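PDB 4L1N: conserved lipoprotein, putative from Clostridium novyi, which is of unknown function but belongs to the DUF4652 family, which is placed in the beta-propeller clan. Local coordinates for residues V187-D190 / S196-E199; K49-K54 / I147-N152; E160-K165 / E199-T204. One frame throughout, in Å; residues are numbered along the deposited sequence.

Interaction 1: residues V187-D190 / S196-E199; sequences VYED and SHEE
H197 lays its imidazole over V187, its directly opposite neighbour on the adjoining antiparallel strand. Two backbone bonds define the pairing: V187 N gives to H197 O at 2.7 Å, and H197 N returns to V187 O at 2.8 Å. They form a hydrogen-bonded pair; as in any directly paired position, both side chains leave on the same face, and here they run side by side. With CG of H197 set between its own backbone N and carbonyl carbon (chi1 78°), the ring swings back across the strand gap. V187 CB then sits over one ring face, offset toward the rim, 3.9 Å from the H197 ring centroid, which meets the definition of a CH-pi contact.

The ring edge carries the polar half of the contact. E189, just past the strand end, bends its chain at chi2 and crosses the imidazole at about a right angle, although its carboxylate lies nearly coplanar with the ring. Its OE2 offers the syn lone pair to H197 ND1 at 2.7 Å, in a nearly straight bond (172°). At the other ring nitrogen, H197 NE2 donates to E199 OE2 at 3.1 Å, meeting that carboxylate from above its plane. Bonds at both nitrogens therefore fix the rotation of the ring. The E199 carboxylate end also packs against V187, with E199 CD 3.7 Å from V187 CG2.

The other face of the sheet holds the non-hydrogen-bonded pair Y188 and S196, where Y188 CD1 approaches S196 CB obliquely at 3.8 Å. Beyond the strand end, a backbone hydrogen bond joins E189 and E195. Together these features describe the loop end of an antiparallel beta hairpin, formed by strands 180-188 and 196-204 and clasped by a His-carboxylate hydrogen bond.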
loop_
_atom_site.group_PDB
_atom_site.type_symbol
_atom_site.label_atom_id
_atom_site.label_comp_id
_atom_site.label_asym_id
_atom_site.label_seq_id
_atom_site.Cartn_x
_atom_site.Cartn_y
_atom_site.Cartn_z
ATOM N N VAL A 187 2.906 17.733 -2.007
ATOM C CA VAL A 187 4.108 18.523 -1.753
ATOM C C VAL A 187 3.858 19.595 -0.690
ATOM O O VAL A 187 2.967 20.403 -0.851
ATOM C CB VAL A 187 4.656 19.170 -3.021
ATOM C CG1 VAL A 187 6.056 19.707 -2.775
ATOM C CG2 VAL A 187 4.639 18.195 -4.191
ATOM N N TYR A 188 4.647 19.581 0.398
ATOM C CA TYR A 188 4.646 20.594 1.440
ATOM C C TYR A 188 5.700 21.627 1.039
ATOM O O TYR A 188 6.747 21.253 0.512
ATOM C CB TYR A 188 4.930 19.969 2.795
ATOM C CG TYR A 188 3.770 19.189 3.391
ATOM C CD1 TYR A 188 2.687 19.847 3.985
ATOM C CD2 TYR A 188 3.810 17.800 3.473
ATOM C CE1 TYR A 188 1.660 19.137 4.607
ATOM C CE2 TYR A 188 2.778 17.079 4.073
ATOM C CZ TYR A 188 1.700 17.749 4.634
ATOM O OH TYR A 188 0.698 17.014 5.240
ATOM N N GLU A 189 5.396 22.919 1.179
ATOM C CA GLU A 189 6.289 23.993 0.755
ATOM C C GLU A 189 7.530 24.111 1.628
ATOM O O GLU A 189 8.603 24.415 1.108
ATOM C CB GLU A 189 5.551 25.338 0.698
ATOM C CG GLU A 189 4.389 25.416 -0.299
ATOM C CD GLU A 189 4.523 24.875 -1.719
ATOM O OE1 GLU A 189 5.532 25.186 -2.393
ATOM O OE2 GLU A 189 3.590 24.172 -2.172
ATOM N N ASP A 190 7.396 23.873 2.941
ATOM C CA ASP A 190 8.499 23.987 3.894
ATOM C C ASP A 190 8.278 23.076 5.109
ATOM O O ASP A 190 7.290 22.339 5.167
ATOM C CB ASP A 190 8.695 25.449 4.334
ATOM C CG ASP A 190 7.514 26.088 5.017
ATOM O OD1 ASP A 190 6.624 25.353 5.472
ATOM O OD2 ASP A 190 7.472 27.319 5.080
ATOM N N SER A 196 0.613 23.247 1.448
ATOM C CA SER A 196 0.916 22.170 0.532
ATOM C C SER A 196 0.254 22.392 -0.825
ATOM O O SER A 196 -0.607 23.267 -0.959
ATOM C CB SER A 196 0.444 20.847 1.138
ATOM O OG SER A 196 -0.933 20.588 0.908
ATOM N N HIS A 197 0.640 21.576 -1.821
ATOM C CA HIS A 197 -0.004 21.451 -3.127
ATOM C C HIS A 197 0.070 19.968 -3.577
ATOM O O HIS A 197 0.834 19.200 -3.024
ATOM C CB HIS A 197 0.559 22.419 -4.168
ATOM C CG HIS A 197 1.875 22.037 -4.776
ATOM N ND1 HIS A 197 3.056 22.582 -4.325
ATOM C CD2 HIS A 197 2.140 21.272 -5.862
ATOM C CE1 HIS A 197 4.006 22.101 -5.119
ATOM N NE2 HIS A 197 3.506 21.292 -6.043
ATOM N N GLU A 198 -0.719 19.577 -4.574
ATOM C CA GLU A 198 -0.710 18.223 -5.120
ATOM C C GLU A 198 -0.156 18.220 -6.554
ATOM O O GLU A 198 -0.232 19.228 -7.255
ATOM C CB GLU A 198 -2.119 17.634 -5.084
ATOM C CG GLU A 198 -2.544 17.275 -3.674
ATOM C CD GLU A 198 -3.734 16.347 -3.504
ATOM O OE1 GLU A 198 -4.156 15.703 -4.492
ATOM O OE2 GLU A 198 -4.239 16.256 -2.363
ATOM N N GLU A 199 0.425 17.093 -6.970
ATOM C CA GLU A 199 0.963 16.855 -8.319
ATOM C C GLU A 199 0.446 15.536 -8.866
ATOM O O GLU A 199 0.157 14.647 -8.087
ATOM C CB GLU A 199 2.510 16.824 -8.308
ATOM C CG GLU A 199 3.133 18.163 -7.964
ATOM C CD GLU A 199 4.648 18.252 -7.936
ATOM O OE1 GLU A 199 5.318 17.194 -7.859
ATOM O OE2 GLU A 199 5.163 19.396 -7.915
#

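Interaction 2: residues K49-K54 / I147-N152; sequences KKMFLK and ILYKVN
A Met-aromatic contact between M51 and Y149, with F52 against V151 beside it, joins two strands that are not sheet neighbours. Strand 157-160 runs between strands 49-56 and 147-152, and the nearest CA atoms, those of F52 and V151, are 8.3 Å apart. No hydrogen bond links the two segments, so side chains alone bridge the gap.

M51 is selenomethionine, and its SE lies over one face of the Y149 ring. The selenium is 3.8 Å from the Y149 ring centroid and 16° off the ring normal, shifted toward the rim where Y149 CE1 is its nearest atom at 3.7 Å. The M51 chain extends as far as SE and then bends (chi3 92°), which turns the methyl CE toward the phenol end of the ring, 4.1 Å from Y149 OH. The two side chains cross at about a right angle. F52 meets V151 in a similar crossing: its CD1 is 3.6 Å from V151 CG1 and its CE1 3.8 Å from V151 CG2, so adjacent ring atoms meet the two methyls, CG1 obliquely to the ring.

Surrounding strands extend this apolar layer. L109 touches both F52 and V151, L111 packs on M51 and F52, and I135 reaches M51 and Y149.

The backbone at M51 departs from the regular strand. K50 is the centre of an inverse gamma turn, closed by a weak bond from M51 N to K49 O at 2.9 Å. The K50 chain folds back so that NZ bonds F52 O at 2.8 Å, in the carbonyl plane, while also reaching T155 O. The contact is thus side-chain packing over an intervening strand in a large antiparallel sheet, in a domain whose family is placed in the beta-propeller clan.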
loop_
_atom_site.group_PDB
_atom_site.type_symbol
_atom_site.label_atom_id
_atom_site.label_comp_id
_atom_site.label_asym_id
_atom_site.label_seq_id
_atom_site.Cartn_x
_atom_site.Cartn_y
_atom_site.Cartn_z
ATOM N N LYS A 49 13.353 -6.368 -2.228
ATOM C CA LYS A 49 13.608 -6.687 -0.827
ATOM C C LYS A 49 12.368 -7.279 -0.190
ATOM O O LYS A 49 11.263 -6.794 -0.433
ATOM C CB LYS A 49 14.039 -5.418 -0.059
ATOM C CG LYS A 49 15.476 -4.993 -0.341
ATOM C CD LYS A 49 15.778 -3.580 0.142
ATOM C CE LYS A 49 17.163 -3.132 -0.270
ATOM N NZ LYS A 49 17.576 -1.888 0.434
ATOM N N LYS A 50 12.551 -8.302 0.657
ATOM C CA LYS A 50 11.465 -8.941 1.402
ATOM C C LYS A 50 11.006 -7.987 2.519
ATOM O O LYS A 50 11.545 -7.998 3.638
ATOM C CB LYS A 50 11.929 -10.288 1.955
ATOM C CG LYS A 50 10.866 -11.355 1.884
ATOM C CD LYS A 50 10.336 -11.704 3.250
ATOM C CE LYS A 50 9.565 -12.992 3.187
ATOM N NZ LYS A 50 8.191 -12.794 2.670
HETATM N N MSE A 51 10.068 -7.092 2.163
HETATM C CA MSE A 51 9.526 -6.069 3.056
HETATM C C MSE A 51 8.385 -6.572 3.887
HETATM O O MSE A 51 8.145 -6.049 4.983
HETATM C CB MSE A 51 9.020 -4.889 2.254
HETATM C CG MSE A 51 10.075 -3.866 1.937
HETATM SE SE MSE A 51 9.151 -2.284 1.349
HETATM C CE MSE A 51 8.980 -1.363 3.064
ATOM N N PHE A 52 7.639 -7.544 3.333
ATOM C CA PHE A 52 6.438 -8.115 3.922
ATOM C C PHE A 52 6.587 -9.589 4.237
ATOM O O PHE A 52 7.286 -10.326 3.540
ATOM C CB PHE A 52 5.252 -7.906 2.969
ATOM C CG PHE A 52 4.816 -6.466 2.839
ATOM C CD1 PHE A 52 5.408 -5.624 1.906
ATOM C CD2 PHE A 52 3.813 -5.951 3.652
ATOM C CE1 PHE A 52 5.003 -4.300 1.787
ATOM C CE2 PHE A 52 3.412 -4.623 3.535
ATOM C CZ PHE A 52 3.989 -3.817 2.587
ATOM N N LEU A 53 5.914 -10.009 5.307
ATOM C CA LEU A 53 5.887 -11.374 5.803
ATOM C C LEU A 53 4.519 -11.967 5.501
ATOM O O LEU A 53 3.504 -11.328 5.800
ATOM C CB LEU A 53 6.178 -11.402 7.313
ATOM C CG LEU A 53 7.459 -10.733 7.817
ATOM C CD1 LEU A 53 7.445 -10.629 9.333
ATOM C CD2 LEU A 53 8.698 -11.480 7.359
ATOM N N LYS A 54 4.476 -13.146 4.858
ATOM C CA LYS A 54 3.195 -13.775 4.560
ATOM C C LYS A 54 2.768 -14.586 5.794
ATOM O O LYS A 54 3.510 -15.470 6.236
ATOM C CB LYS A 54 3.284 -14.644 3.290
ATOM C CG LYS A 54 1.945 -15.233 2.899
ATOM C CD LYS A 54 2.028 -16.316 1.857
ATOM C CE LYS A 54 0.646 -16.893 1.642
ATOM N NZ LYS A 54 0.656 -18.184 0.894
ATOM N N ILE A 147 6.241 6.363 0.134
ATOM C CA ILE A 147 6.875 5.744 -1.035
ATOM C C ILE A 147 5.924 4.720 -1.624
ATOM O O ILE A 147 5.274 3.986 -0.869
ATOM C CB ILE A 147 8.258 5.135 -0.656
ATOM C CG1 ILE A 147 9.169 6.197 0.012
ATOM C CG2 ILE A 147 8.949 4.532 -1.866
ATOM C CD1 ILE A 147 10.247 5.677 0.929
ATOM N N LEU A 148 5.850 4.674 -2.973
ATOM C CA LEU A 148 5.055 3.710 -3.742
ATOM C C LEU A 148 5.957 2.536 -4.112
ATOM O O LEU A 148 7.092 2.726 -4.591
ATOM C CB LEU A 148 4.455 4.390 -4.995
ATOM C CG LEU A 148 3.479 3.630 -5.894
ATOM C CD1 LEU A 148 2.137 3.490 -5.249
ATOM C CD2 LEU A 148 3.219 4.418 -7.166
ATOM N N TYR A 149 5.464 1.314 -3.818
ATOM C CA TYR A 149 6.115 0.035 -4.078
ATOM C C TYR A 149 5.231 -0.884 -4.888
ATOM O O TYR A 149 3.998 -0.761 -4.833
ATOM C CB TYR A 149 6.430 -0.676 -2.751
ATOM C CG TYR A 149 7.404 0.022 -1.832
ATOM C CD1 TYR A 149 8.776 -0.206 -1.933
ATOM C CD2 TYR A 149 6.958 0.884 -0.839
ATOM C CE1 TYR A 149 9.680 0.448 -1.094
ATOM C CE2 TYR A 149 7.849 1.529 0.018
ATOM C CZ TYR A 149 9.209 1.307 -0.110
ATOM O OH TYR A 149 10.064 1.901 0.789
ATOM N N LYS A 150 5.873 -1.882 -5.573
ATOM C CA LYS A 150 5.252 -3.017 -6.280
ATOM C C LYS A 150 5.445 -4.193 -5.371
ATOM O O LYS A 150 6.594 -4.580 -5.146
ATOM C CB LYS A 150 5.873 -3.247 -7.663
ATOM C CG LYS A 150 5.212 -4.377 -8.462
ATOM C CD LYS A 150 5.822 -4.522 -9.856
ATOM C CE LYS A 150 6.778 -5.669 -9.990
ATOM N NZ LYS A 150 6.387 -6.570 -11.109
ATOM N N VAL A 151 4.368 -4.718 -4.768
ATOM C CA VAL A 151 4.499 -5.812 -3.790
ATOM C C VAL A 151 3.825 -7.111 -4.266
ATOM O O VAL A 151 2.631 -7.122 -4.542
ATOM C CB VAL A 151 3.935 -5.358 -2.417
ATOM C CG1 VAL A 151 4.043 -6.467 -1.370
ATOM C CG2 VAL A 151 4.620 -4.071 -1.937
ATOM N N ASN A 152 4.600 -8.206 -4.324
ATOM C CA ASN A 152 4.136 -9.544 -4.696
ATOM C C ASN A 152 3.246 -10.094 -3.581
ATOM O O ASN A 152 3.697 -10.236 -2.442
ATOM C CB ASN A 152 5.324 -10.451 -4.954
ATOM C CG ASN A 152 4.998 -11.751 -5.657
ATOM O OD1 ASN A 152 4.136 -12.542 -5.243
ATOM N ND2 ASN A 152 5.740 -12.029 -6.708
#

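Interaction 3: residues E160-K165 / E199-T204; sequences ELYNTK and ETKTIT
Y162 and I203, whose CA atoms are 8.5 Å apart, mark the nearest approach of two backbones that share no hydrogen bond. Segment 160-165 leaves strand 157-160 and turns a corner at L161. L161 and Y162 both face L148, forming a classic beta bulge, and farther on N163 OD1 accepts from K165 N at 2.8 Å to make an Asx turn. Segment 199-204 is regular strand, held to strand 180-188 by backbone bonds of E199, K201 and I203.

The Y162 ring leaves the bulge opposite its own backbone N (chi1 -156°) and reaches toward strand 196-204, crossing I203 obliquely. I203 CG2 comes up to the edge of the tyrosine ring, near its plane, at 3.7 Å from Y162 CD2. The other I203 branch places CD1 against the main chain, 3.6 Å from L161 O, so the isoleucine touches the bulge with two methyls. Nearer the phenol end, K201 CG lies 3.8 Å from Y162 OH. The lysine chain then bends away, and its NZ makes a long, weak salt bridge, 3.6 Å, with E199 OE1. The aliphatic base of K201 therefore does the touching here, not its ammonium group.

Y162 also rests on I185 of the middle strand. The contact is a surface seam in which a bulged corner from one antiparallel sheet packs against the edge strand of a separate three-stranded antiparallel sheet.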
loop_
_atom_site.group_PDB
_atom_site.type_symbol
_atom_site.label_atom_id
_atom_site.label_comp_id
_atom_site.label_asym_id
_atom_site.label_seq_id
_atom_site.Cartn_x
_atom_site.Cartn_y
_atom_site.Cartn_z
ATOM N N GLU A 160 10.583 -0.546 -5.507
ATOM C CA GLU A 160 10.075 0.824 -5.558
ATOM C C GLU A 160 9.504 1.152 -6.908
ATOM O O GLU A 160 10.077 0.755 -7.926
ATOM C CB GLU A 160 11.171 1.857 -5.255
ATOM C CG GLU A 160 11.789 1.847 -3.867
ATOM C CD GLU A 160 12.825 2.941 -3.648
ATOM O OE1 GLU A 160 13.105 3.707 -4.600
ATOM O OE2 GLU A 160 13.390 3.008 -2.532
ATOM N N LEU A 161 8.399 1.898 -6.938
ATOM C CA LEU A 161 7.823 2.367 -8.198
ATOM C C LEU A 161 8.030 3.859 -8.284
ATOM O O LEU A 161 8.231 4.408 -9.374
ATOM C CB LEU A 161 6.323 2.052 -8.296
ATOM C CG LEU A 161 5.915 0.670 -8.681
ATOM C CD1 LEU A 161 4.413 0.514 -8.517
ATOM C CD2 LEU A 161 6.315 0.374 -10.094
ATOM N N TYR A 162 7.909 4.529 -7.122
ATOM C CA TYR A 162 8.038 5.965 -7.020
ATOM C C TYR A 162 8.472 6.376 -5.616
ATOM O O TYR A 162 7.687 6.320 -4.685
ATOM C CB TYR A 162 6.716 6.681 -7.408
ATOM C CG TYR A 162 6.954 8.098 -7.865
ATOM C CD1 TYR A 162 7.323 9.089 -6.963
ATOM C CD2 TYR A 162 6.911 8.432 -9.212
ATOM C CE1 TYR A 162 7.589 10.389 -7.382
ATOM C CE2 TYR A 162 7.208 9.724 -9.646
ATOM C CZ TYR A 162 7.560 10.694 -8.723
ATOM O OH TYR A 162 7.833 11.982 -9.101
ATOM N N ASN A 163 9.717 6.796 -5.486
ATOM C CA ASN A 163 10.284 7.349 -4.272
ATOM C C ASN A 163 10.785 8.735 -4.625
ATOM O O ASN A 163 11.686 8.839 -5.464
ATOM C CB ASN A 163 11.406 6.462 -3.739
ATOM C CG ASN A 163 12.123 6.999 -2.527
ATOM O OD1 ASN A 163 11.897 8.124 -2.067
ATOM N ND2 ASN A 163 13.006 6.197 -1.973
ATOM N N THR A 164 10.224 9.795 -4.000
ATOM C CA THR A 164 10.616 11.178 -4.287
ATOM C C THR A 164 11.966 11.573 -3.649
ATOM O O THR A 164 12.468 12.652 -3.947
ATOM C CB THR A 164 9.551 12.186 -3.807
ATOM O OG1 THR A 164 9.594 12.222 -2.396
ATOM C CG2 THR A 164 8.130 11.870 -4.275
ATOM N N LYS A 165 12.490 10.769 -2.719
ATOM C CA LYS A 165 13.710 11.002 -1.930
ATOM C C LYS A 165 13.622 12.380 -1.172
ATOM O O LYS A 165 14.640 12.983 -0.836
ATOM C CB LYS A 165 14.987 10.875 -2.785
ATOM C CG LYS A 165 15.205 9.487 -3.382
ATOM C CD LYS A 165 16.095 8.601 -2.526
ATOM C CE LYS A 165 16.186 7.165 -2.994
ATOM N NZ LYS A 165 17.137 6.388 -2.155
ATOM N N GLU A 199 0.425 17.093 -6.970
ATOM C CA GLU A 199 0.963 16.855 -8.319
ATOM C C GLU A 199 0.446 15.536 -8.866
ATOM O O GLU A 199 0.157 14.647 -8.087
ATOM C CB GLU A 199 2.510 16.824 -8.308
ATOM C CG GLU A 199 3.133 18.163 -7.964
ATOM C CD GLU A 199 4.648 18.252 -7.936
ATOM O OE1 GLU A 199 5.318 17.194 -7.859
ATOM O OE2 GLU A 199 5.163 19.396 -7.915
ATOM N N THR A 200 0.352 15.401 -10.189
ATOM C CA THR A 200 0.058 14.136 -10.876
ATOM C C THR A 200 1.232 13.828 -11.788
ATOM O O THR A 200 1.548 14.644 -12.648
ATOM C CB THR A 200 -1.247 14.140 -11.668
ATOM O OG1 THR A 200 -2.298 14.752 -10.919
ATOM C CG2 THR A 200 -1.645 12.773 -12.079
ATOM N N LYS A 201 1.884 12.683 -11.604
ATOM C CA LYS A 201 3.021 12.282 -12.427
ATOM C C LYS A 201 2.701 10.976 -13.047
ATOM O O LYS A 201 2.373 10.030 -12.335
ATOM C CB LYS A 201 4.340 12.180 -11.618
ATOM C CG LYS A 201 4.748 13.419 -10.795
ATOM C CD LYS A 201 4.977 14.656 -11.625
ATOM C CE LYS A 201 6.323 15.274 -11.385
ATOM N NZ LYS A 201 6.205 16.758 -11.333
ATOM N N THR A 202 2.783 10.904 -14.366
ATOM C CA THR A 202 2.534 9.680 -15.097
ATOM C C THR A 202 3.887 9.045 -15.313
ATOM O O THR A 202 4.782 9.688 -15.857
ATOM C CB THR A 202 1.724 9.996 -16.366
ATOM O OG1 THR A 202 0.476 10.522 -15.930
ATOM C CG2 THR A 202 1.442 8.782 -17.225
ATOM N N ILE A 203 4.053 7.813 -14.832
ATOM C CA ILE A 203 5.271 7.011 -14.992
ATOM C C ILE A 203 4.989 5.856 -15.976
ATOM O O ILE A 203 3.857 5.386 -16.059
ATOM C CB ILE A 203 5.868 6.500 -13.635
ATOM C CG1 ILE A 203 4.856 5.680 -12.809
ATOM C CG2 ILE A 203 6.467 7.654 -12.817
ATOM C CD1 ILE A 203 5.430 4.918 -11.656
ATOM N N THR A 204 5.998 5.430 -16.744
ATOM C CA THR A 204 5.863 4.284 -17.652
ATOM C C THR A 204 6.523 3.071 -16.931
ATOM O O THR A 204 7.517 3.229 -16.215
ATOM C CB THR A 204 6.424 4.600 -19.050
ATOM O OG1 THR A 204 5.815 5.784 -19.541
ATOM C CG2 THR A 204 6.099 3.555 -20.039
#

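Along the chain, interaction 2 closes at residue 152 before interaction 3 opens at 160, and interactions 1 and 3 both end on strand 196-204, where they share E199. Interaction 2 lies within the large antiparallel sheet, about 9 Å from the chain centre, and interaction 1 near the turn of the outlying hairpin, about 21 Å from it. Their centres are about 26 Å apart and they do not touch. Interaction 3, its centre about 15 Å from that of interaction 1 and about 16 Å from that of interaction 2, couples the two sheets: L148 O approaches L161 N at 2.8 Å, a probable hydrogen bond that ties its bulge to strand 147-152.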